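Local atomic coordinates of nisin biosynthesis protein NisC (Lactococcus lactis subsp. lactis, PDB entry 2G0D), a protein that closes the thioether rings of the lantibiotic nisin as a zinc-containing cyclase built on an alpha toroid. Residues A[155-167]-A[214-228]. Residues are numbered along the deposited sequence; the frame is centred on the assembly and turned at random.
Sequences YDDLKILIINFLS and ILAYAHIKGYSNEAS
The Tyr-223 ring, in the alpha toroid, carries Lys-159 on one face: CD stands over it 3.9 Å from the ring centroid, a CH-pi contact offset toward the rim. At the ring's edge, near its plane, lie Ile-160 CG1 and the Asp-156 carboxylate, whose plane is turned 66° to the ring; Tyr-223 OH donates to Asp-156 OD1 on its syn side over 2.7 Å, but tilted out of the carboxylate plane. The extended Lys-159 chain carries NZ on to the carbonyl of Ile-150. Tyr-223 N closes the Schellman motif after helix 208-221 by bonding back to Ala-218 O, with Gly-222 at positive phi; the axes of segments 156-167 and 214-221 approach to 11.0 Å, their chain directions roughly antiparallel. Ile-163 fills the middle: with CG1 anti to the carbonyl carbon (chi1 -79°), CD1 lies 3.5 Å from both Ala-218 CB and Tyr-223 CB, while CG2 faces Ser-228 CB. Farther along, the Asn-164 and Asn-225 amides are 33° apart. Asn-225 ND2 donates in plane to a lone pair of Asn-164 OD1, and Asn-225 OD1 caps the next helix by accepting from Ser-228 N. One water donates to both OD1 atoms. Ser-167 OG donates a hydrogen bond to Ile-163 O (2.9 Å) from above the carbonyl plane, opposite Ser-167 N.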
ATOM      1  N   TYR A 155       8.919 -20.212   3.197  1.00 34.07           N
ATOM      2  CA  TYR A 155       8.270 -19.063   3.846  1.00 32.73           C
ATOM      3  C   TYR A 155       6.793 -19.299   4.185  1.00 32.56           C
ATOM      4  O   TYR A 155       6.090 -18.392   4.651  1.00 31.54           O
ATOM      5  CB  TYR A 155       8.496 -17.807   3.031  1.00 32.89           C
ATOM      6  CG  TYR A 155       9.974 -17.470   2.893  1.00 33.69           C
ATOM      7  CD1 TYR A 155      10.764 -17.201   4.036  1.00 33.99           C
ATOM      8  CD2 TYR A 155      10.595 -17.460   1.644  1.00 32.97           C
ATOM      9  CE1 TYR A 155      12.122 -16.905   3.922  1.00 30.84           C
ATOM     10  CE2 TYR A 155      11.950 -17.171   1.520  1.00 32.14           C
ATOM     11  CZ  TYR A 155      12.704 -16.891   2.666  1.00 32.73           C
ATOM     12  OH  TYR A 155      14.043 -16.590   2.554  1.00 33.32           O
ATOM     13  N   ASP A 156       6.354 -20.546   3.990  1.00 31.68           N
ATOM     14  CA  ASP A 156       4.979 -20.948   4.229  1.00 31.14           C
ATOM     15  C   ASP A 156       4.626 -20.782   5.687  1.00 30.41           C
ATOM     16  O   ASP A 156       3.560 -20.246   6.022  1.00 30.08           O
ATOM     17  CB  ASP A 156       4.752 -22.396   3.760  1.00 31.33           C
ATOM     18  CG  ASP A 156       4.613 -22.503   2.221  1.00 32.95           C
ATOM     19  OD1 ASP A 156       4.625 -21.462   1.514  1.00 33.36           O
ATOM     20  OD2 ASP A 156       4.499 -23.635   1.714  1.00 35.51           O
ATOM     21  N   ASP A 157       5.540 -21.192   6.549  1.00 29.90           N
ATOM     22  CA  ASP A 157       5.316 -21.101   7.983  1.00 30.44           C
ATOM     23  C   ASP A 157       5.177 -19.649   8.436  1.00 29.54           C
ATOM     24  O   ASP A 157       4.227 -19.333   9.137  1.00 29.70           O
ATOM     25  CB  ASP A 157       6.392 -21.866   8.780  1.00 30.58           C
ATOM     26  CG  ASP A 157       6.260 -23.364   8.636  1.00 33.15           C
ATOM     27  OD1 ASP A 157       5.121 -23.874   8.596  1.00 36.12           O
ATOM     28  OD2 ASP A 157       7.297 -24.061   8.566  1.00 38.53           O
ATOM     29  N   LEU A 158       6.106 -18.790   8.010  1.00 29.13           N
ATOM     30  CA  LEU A 158       6.065 -17.358   8.263  1.00 29.52           C
ATOM     31  C   LEU A 158       4.736 -16.725   7.790  1.00 30.03           C
ATOM     32  O   LEU A 158       4.118 -15.929   8.514  1.00 30.90           O
ATOM     33  CB  LEU A 158       7.266 -16.678   7.564  1.00 29.57           C
ATOM     34  CG  LEU A 158       7.350 -15.139   7.474  1.00 30.22           C
ATOM     35  CD1 LEU A 158       7.376 -14.481   8.875  1.00 32.19           C
ATOM     36  CD2 LEU A 158       8.540 -14.675   6.648  1.00 29.61           C
ATOM     37  N   LYS A 159       4.312 -17.074   6.573  1.00 29.61           N
ATOM     38  CA  LYS A 159       3.075 -16.539   5.980  1.00 29.17           C
ATOM     39  C   LYS A 159       1.876 -16.868   6.842  1.00 29.93           C
ATOM     40  O   LYS A 159       1.073 -15.993   7.159  1.00 30.03           O
ATOM     41  CB  LYS A 159       2.894 -17.064   4.569  1.00 28.66           C
ATOM     42  CG  LYS A 159       3.749 -16.302   3.541  1.00 29.02           C
ATOM     43  CD  LYS A 159       3.757 -17.026   2.171  1.00 27.79           C
ATOM     44  CE  LYS A 159       4.729 -16.325   1.238  1.00 28.76           C
ATOM     45  NZ  LYS A 159       4.781 -16.952  -0.089  1.00 23.18           N
ATOM     46  N   ILE A 160       1.809 -18.129   7.277  1.00 31.05           N
ATOM     47  CA  ILE A 160       0.717 -18.635   8.095  1.00 31.55           C
ATOM     48  C   ILE A 160       0.723 -18.002   9.492  1.00 31.03           C
ATOM     49  O   ILE A 160      -0.338 -17.665  10.034  1.00 31.11           O
ATOM     50  CB  ILE A 160       0.765 -20.186   8.105  1.00 32.43           C
ATOM     51  CG1 ILE A 160       0.173 -20.700   6.787  1.00 34.40           C
ATOM     52  CG2 ILE A 160       0.057 -20.788   9.324  1.00 32.66           C
ATOM     53  CD1 ILE A 160       0.829 -22.003   6.314  1.00 38.63           C
ATOM     54  N   LEU A 161       1.924 -17.821  10.046  1.00 30.54           N
ATOM     55  CA  LEU A 161       2.122 -17.142  11.325  1.00 29.88           C
ATOM     56  C   LEU A 161       1.567 -15.720  11.294  1.00 29.34           C
ATOM     57  O   LEU A 161       0.851 -15.321  12.217  1.00 29.32           O
ATOM     58  CB  LEU A 161       3.617 -17.114  11.713  1.00 29.54           C
ATOM     59  CG  LEU A 161       3.976 -16.510  13.079  1.00 29.42           C
ATOM     60  CD1 LEU A 161       3.770 -17.531  14.224  1.00 28.54           C
ATOM     61  CD2 LEU A 161       5.425 -15.991  13.064  1.00 29.55           C
ATOM     62  N   ILE A 162       1.907 -14.962  10.250  1.00 29.69           N
ATOM     63  CA  ILE A 162       1.375 -13.589  10.043  1.00 29.81           C
ATOM     64  C   ILE A 162      -0.156 -13.594   9.820  1.00 30.60           C
ATOM     65  O   ILE A 162      -0.905 -12.825  10.447  1.00 30.75           O
ATOM     66  CB  ILE A 162       2.029 -12.907   8.810  1.00 30.20           C
ATOM     67  CG1 ILE A 162       3.503 -12.584   9.072  1.00 30.82           C
ATOM     68  CG2 ILE A 162       1.285 -11.655   8.403  1.00 27.37           C
ATOM     69  CD1 ILE A 162       4.302 -12.286   7.809  1.00 28.92           C
ATOM     70  N   ILE A 163      -0.612 -14.463   8.923  1.00 31.50           N
ATOM     71  CA  ILE A 163      -2.047 -14.599   8.622  1.00 32.03           C
ATOM     72  C   ILE A 163      -2.860 -14.899   9.890  1.00 32.79           C
ATOM     73  O   ILE A 163      -3.881 -14.236  10.145  1.00 32.86           O
ATOM     74  CB  ILE A 163      -2.291 -15.655   7.521  1.00 32.46           C
ATOM     75  CG1 ILE A 163      -1.988 -15.062   6.135  1.00 30.73           C
ATOM     76  CG2 ILE A 163      -3.763 -16.213   7.539  1.00 34.20           C
ATOM     77  CD1 ILE A 163      -1.601 -16.123   5.116  1.00 27.83           C
ATOM     78  N   ASN A 164      -2.397 -15.863  10.690  1.00 32.57           N
ATOM     79  CA  ASN A 164      -3.086 -16.211  11.946  1.00 32.89           C
ATOM     80  C   ASN A 164      -3.069 -15.055  12.937  1.00 33.31           C
ATOM     81  O   ASN A 164      -4.080 -14.773  13.585  1.00 33.43           O
ATOM     82  CB  ASN A 164      -2.471 -17.453  12.605  1.00 32.91           C
ATOM     83  CG  ASN A 164      -2.904 -18.753  11.954  1.00 33.41           C
ATOM     84  OD1 ASN A 164      -3.743 -18.774  11.054  1.00 34.07           O
ATOM     85  ND2 ASN A 164      -2.315 -19.861  12.413  1.00 34.38           N
ATOM     86  N   PHE A 165      -1.922 -14.377  13.034  1.00 33.47           N
ATOM     87  CA  PHE A 165      -1.782 -13.215  13.896  1.00 33.78           C
ATOM     88  C   PHE A 165      -2.710 -12.052  13.506  1.00 34.30           C
ATOM     89  O   PHE A 165      -3.375 -11.463  14.371  1.00 34.35           O
ATOM     90  CB  PHE A 165      -0.328 -12.759  13.935  1.00 34.35           C
ATOM     91  CG  PHE A 165      -0.113 -11.477  14.686  1.00 34.96           C
ATOM     92  CD1 PHE A 165       0.165 -11.498  16.053  1.00 37.48           C
ATOM     93  CD2 PHE A 165      -0.186 -10.250  14.028  1.00 35.64           C
ATOM     94  CE1 PHE A 165       0.368 -10.305  16.749  1.00 37.30           C
ATOM     95  CE2 PHE A 165       0.009  -9.057  14.718  1.00 36.35           C
ATOM     96  CZ  PHE A 165       0.293  -9.090  16.075  1.00 36.54           C
ATOM     97  N   LEU A 166      -2.752 -11.710  12.216  1.00 34.26           N
ATOM     98  CA  LEU A 166      -3.698 -10.708  11.743  1.00 34.59           C
ATOM     99  C   LEU A 166      -5.174 -11.080  12.005  1.00 35.14           C
ATOM    100  O   LEU A 166      -5.918 -10.277  12.576  1.00 35.49           O
ATOM    101  CB  LEU A 166      -3.464 -10.365  10.252  1.00 34.06           C
ATOM    102  CG  LEU A 166      -2.097  -9.772   9.854  1.00 33.11           C
ATOM    103  CD1 LEU A 166      -1.895  -9.681   8.291  1.00 30.24           C
ATOM    104  CD2 LEU A 166      -1.846  -8.425  10.552  1.00 28.68           C
ATOM    105  N   SER A 167      -5.600 -12.267  11.568  1.00 35.50           N
ATOM    106  CA  SER A 167      -6.986 -12.746  11.775  1.00 36.47           C
ATOM    107  C   SER A 167      -7.429 -12.645  13.231  1.00 36.74           C
ATOM    108  O   SER A 167      -8.541 -12.197  13.520  1.00 37.08           O
ATOM    109  CB  SER A 167      -7.155 -14.211  11.323  1.00 36.69           C
ATOM    110  OG  SER A 167      -6.788 -14.363   9.954  1.00 38.73           O
ATOM    111  N   ILE A 214      -5.289  -7.888   2.573  1.00 30.19           N
ATOM    112  CA  ILE A 214      -4.150  -8.811   2.613  1.00 29.76           C
ATOM    113  C   ILE A 214      -4.618 -10.239   2.890  1.00 30.00           C
ATOM    114  O   ILE A 214      -4.081 -11.199   2.324  1.00 30.19           O
ATOM    115  CB  ILE A 214      -2.960  -8.330   3.530  1.00 30.54           C
ATOM    116  CG1 ILE A 214      -1.625  -8.884   3.014  1.00 30.36           C
ATOM    117  CG2 ILE A 214      -3.159  -8.722   5.004  1.00 29.65           C
ATOM    118  CD1 ILE A 214      -1.261  -8.423   1.565  1.00 29.31           C
ATOM    119  N   LEU A 215      -5.647 -10.382   3.723  1.00 29.53           N
ATOM    120  CA  LEU A 215      -6.240 -11.715   3.949  1.00 29.37           C
ATOM    121  C   LEU A 215      -6.936 -12.323   2.742  1.00 29.28           C
ATOM    122  O   LEU A 215      -6.881 -13.549   2.554  1.00 30.20           O
ATOM    123  CB  LEU A 215      -7.208 -11.700   5.126  1.00 29.20           C
ATOM    124  CG  LEU A 215      -6.556 -11.372   6.472  1.00 29.36           C
ATOM    125  CD1 LEU A 215      -7.648 -11.222   7.522  1.00 31.19           C
ATOM    126  CD2 LEU A 215      -5.499 -12.414   6.918  1.00 27.20           C
ATOM    127  N   ALA A 216      -7.614 -11.485   1.955  1.00 28.86           N
ATOM    128  CA  ALA A 216      -8.227 -11.926   0.714  1.00 29.30           C
ATOM    129  C   ALA A 216      -7.138 -12.360  -0.273  1.00 29.66           C
ATOM    130  O   ALA A 216      -7.233 -13.428  -0.887  1.00 29.54           O
ATOM    131  CB  ALA A 216      -9.084 -10.801   0.109  1.00 29.78           C
ATOM    132  N   TYR A 217      -6.111 -11.513  -0.425  1.00 29.60           N
ATOM    133  CA  TYR A 217      -4.982 -11.821  -1.320  1.00 29.61           C
ATOM    134  C   TYR A 217      -4.264 -13.094  -0.900  1.00 29.26           C
ATOM    135  O   TYR A 217      -4.010 -13.920  -1.745  1.00 30.10           O
ATOM    136  CB  TYR A 217      -4.003 -10.649  -1.432  1.00 28.76           C
ATOM    137  CG  TYR A 217      -2.846 -10.845  -2.410  1.00 29.09           C
ATOM    138  CD1 TYR A 217      -3.077 -11.134  -3.760  1.00 28.53           C
ATOM    139  CD2 TYR A 217      -1.516 -10.710  -1.987  1.00 26.21           C
ATOM    140  CE1 TYR A 217      -2.023 -11.292  -4.659  1.00 26.79           C
ATOM    141  CE2 TYR A 217      -0.462 -10.856  -2.892  1.00 23.33           C
ATOM    142  CZ  TYR A 217      -0.722 -11.132  -4.208  1.00 27.02           C
ATOM    143  OH  TYR A 217       0.328 -11.293  -5.087  1.00 29.45           O
ATOM    144  N   ALA A 218      -3.961 -13.252   0.391  1.00 29.18           N
ATOM    145  CA  ALA A 218      -3.436 -14.520   0.954  1.00 28.56           C
ATOM    146  C   ALA A 218      -4.279 -15.740   0.580  1.00 29.25           C
ATOM    147  O   ALA A 218      -3.730 -16.725   0.117  1.00 29.93           O
ATOM    148  CB  ALA A 218      -3.280 -14.428   2.493  1.00 27.36           C
ATOM    149  N   HIS A 219      -5.606 -15.670   0.747  1.00 29.82           N
ATOM    150  CA  HIS A 219      -6.491 -16.752   0.296  1.00 30.30           C
ATOM    151  C   HIS A 219      -6.325 -17.142  -1.183  1.00 30.44           C
ATOM    152  O   HIS A 219      -6.159 -18.316  -1.484  1.00 30.08           O
ATOM    153  CB  HIS A 219      -7.965 -16.469   0.592  1.00 30.29           C
ATOM    154  CG  HIS A 219      -8.885 -17.551   0.103  1.00 31.75           C
ATOM    155  ND1 HIS A 219      -9.775 -17.363  -0.937  1.00 35.12           N
ATOM    156  CD2 HIS A 219      -9.029 -18.842   0.489  1.00 31.54           C
ATOM    157  CE1 HIS A 219     -10.446 -18.484  -1.147  1.00 33.22           C
ATOM    158  NE2 HIS A 219     -10.011 -19.395  -0.295  1.00 32.60           N
ATOM    159  N   ILE A 220      -6.355 -16.172  -2.103  1.00 31.08           N
ATOM    160  CA  ILE A 220      -6.189 -16.506  -3.519  1.00 30.82           C
ATOM    161  C   ILE A 220      -4.786 -17.051  -3.804  1.00 31.26           C
ATOM    162  O   ILE A 220      -4.601 -17.827  -4.745  1.00 31.52           O
ATOM    163  CB  ILE A 220      -6.558 -15.337  -4.515  1.00 31.57           C
ATOM    164  CG1 ILE A 220      -5.594 -14.149  -4.402  1.00 31.05           C
ATOM    165  CG2 ILE A 220      -8.036 -14.951  -4.424  1.00 29.09           C
ATOM    166  CD1 ILE A 220      -4.485 -14.210  -5.439  1.00 31.68           C
ATOM    167  N   LYS A 221      -3.806 -16.667  -2.984  1.00 31.38           N
ATOM    168  CA  LYS A 221      -2.446 -17.181  -3.146  1.00 30.91           C
ATOM    169  C   LYS A 221      -2.277 -18.635  -2.662  1.00 31.41           C
ATOM    170  O   LYS A 221      -1.280 -19.284  -2.989  1.00 30.62           O
ATOM    171  CB  LYS A 221      -1.426 -16.250  -2.497  1.00 31.03           C
ATOM    172  CG  LYS A 221      -1.231 -14.901  -3.237  1.00 31.34           C
ATOM    173  CD  LYS A 221      -0.895 -15.136  -4.736  1.00 31.82           C
ATOM    174  CE  LYS A 221       0.398 -14.539  -5.095  1.00 31.07           C
ATOM    175  NZ  LYS A 221       0.847 -14.927  -6.455  1.00 33.83           N
ATOM    176  N   GLY A 222      -3.256 -19.124  -1.895  1.00 31.25           N
ATOM    177  CA  GLY A 222      -3.276 -20.512  -1.400  1.00 32.37           C
ATOM    178  C   GLY A 222      -3.104 -20.605   0.111  1.00 32.74           C
ATOM    179  O   GLY A 222      -3.007 -21.692   0.663  1.00 32.40           O
ATOM    180  N   TYR A 223      -3.076 -19.444   0.768  1.00 32.93           N
ATOM    181  CA  TYR A 223      -2.843 -19.339   2.210  1.00 32.86           C
ATOM    182  C   TYR A 223      -4.071 -18.788   2.936  1.00 32.68           C
ATOM    183  O   TYR A 223      -4.274 -17.558   3.017  1.00 32.12           O
ATOM    184  CB  TYR A 223      -1.610 -18.443   2.482  1.00 32.44           C
ATOM    185  CG  TYR A 223      -0.337 -18.899   1.785  1.00 32.77           C
ATOM    186  CD1 TYR A 223       0.565 -19.784   2.412  1.00 31.98           C
ATOM    187  CD2 TYR A 223      -0.040 -18.461   0.498  1.00 32.06           C
ATOM    188  CE1 TYR A 223       1.736 -20.198   1.754  1.00 31.25           C
ATOM    189  CE2 TYR A 223       1.122 -18.864  -0.158  1.00 30.10           C
ATOM    190  CZ  TYR A 223       2.002 -19.724   0.465  1.00 31.36           C
ATOM    191  OH  TYR A 223       3.130 -20.113  -0.233  1.00 32.12           O
ATOM    192  N   SER A 224      -4.892 -19.705   3.444  1.00 32.58           N
ATOM    193  CA  SER A 224      -6.036 -19.365   4.279  1.00 32.85           C
ATOM    194  C   SER A 224      -6.482 -20.546   5.082  1.00 33.34           C
ATOM    195  O   SER A 224      -6.148 -21.681   4.753  1.00 33.58           O
ATOM    196  CB  SER A 224      -7.205 -18.872   3.431  1.00 33.24           C
ATOM    197  OG  SER A 224      -7.674 -19.888   2.572  1.00 33.17           O
ATOM    198  N   ASN A 225      -7.233 -20.268   6.144  1.00 33.82           N
ATOM    199  CA  ASN A 225      -7.955 -21.275   6.906  1.00 34.16           C
ATOM    200  C   ASN A 225      -9.322 -20.696   7.290  1.00 34.85           C
ATOM    201  O   ASN A 225      -9.603 -19.528   7.004  1.00 34.35           O
ATOM    202  CB  ASN A 225      -7.136 -21.731   8.137  1.00 33.82           C
ATOM    203  CG  ASN A 225      -6.544 -20.565   8.913  1.00 33.54           C
ATOM    204  OD1 ASN A 225      -7.225 -19.576   9.166  1.00 31.74           O
ATOM    205  ND2 ASN A 225      -5.263 -20.679   9.290  1.00 32.97           N
ATOM    206  N   GLU A 226     -10.170 -21.503   7.929  1.00 35.69           N
ATOM    207  CA  GLU A 226     -11.503 -21.047   8.338  1.00 37.04           C
ATOM    208  C   GLU A 226     -11.466 -19.730   9.130  1.00 36.67           C
ATOM    209  O   GLU A 226     -12.379 -18.911   9.012  1.00 37.12           O
ATOM    210  CB  GLU A 226     -12.259 -22.133   9.128  1.00 37.18           C
ATOM    211  CG  GLU A 226     -13.056 -23.132   8.256  1.00 38.51           C
ATOM    212  CD  GLU A 226     -13.806 -24.192   9.078  1.00 39.82           C
ATOM    213  OE1 GLU A 226     -13.199 -24.789  10.007  1.00 43.03           O
ATOM    214  OE2 GLU A 226     -15.002 -24.449   8.785  1.00 43.48           O
ATOM    215  N   ALA A 227     -10.410 -19.535   9.916  1.00 36.19           N
ATOM    216  CA  ALA A 227     -10.263 -18.352  10.772  1.00 36.28           C
ATOM    217  C   ALA A 227      -9.905 -17.052  10.011  1.00 36.44           C
ATOM    218  O   ALA A 227     -10.392 -15.972  10.347  1.00 36.68           O
ATOM    219  CB  ALA A 227      -9.237 -18.626  11.867  1.00 36.07           C
ATOM    220  N   SER A 228      -9.034 -17.160   9.010  1.00 36.15           N
ATOM    221  CA  SER A 228      -8.670 -16.011   8.178  1.00 35.93           C
ATOM    222  C   SER A 228      -9.830 -15.605   7.279  1.00 35.54           C
ATOM    223  O   SER A 228     -10.071 -14.408   7.070  1.00 35.64           O
ATOM    224  CB  SER A 228      -7.434 -16.323   7.343  1.00 35.71           C
ATOM    225  OG  SER A 228      -7.754 -17.164   6.261  1.00 35.04           O
TER
HETATM  226  O   HOH W   1      -6.143 -17.501  10.448  1.00 38.11           O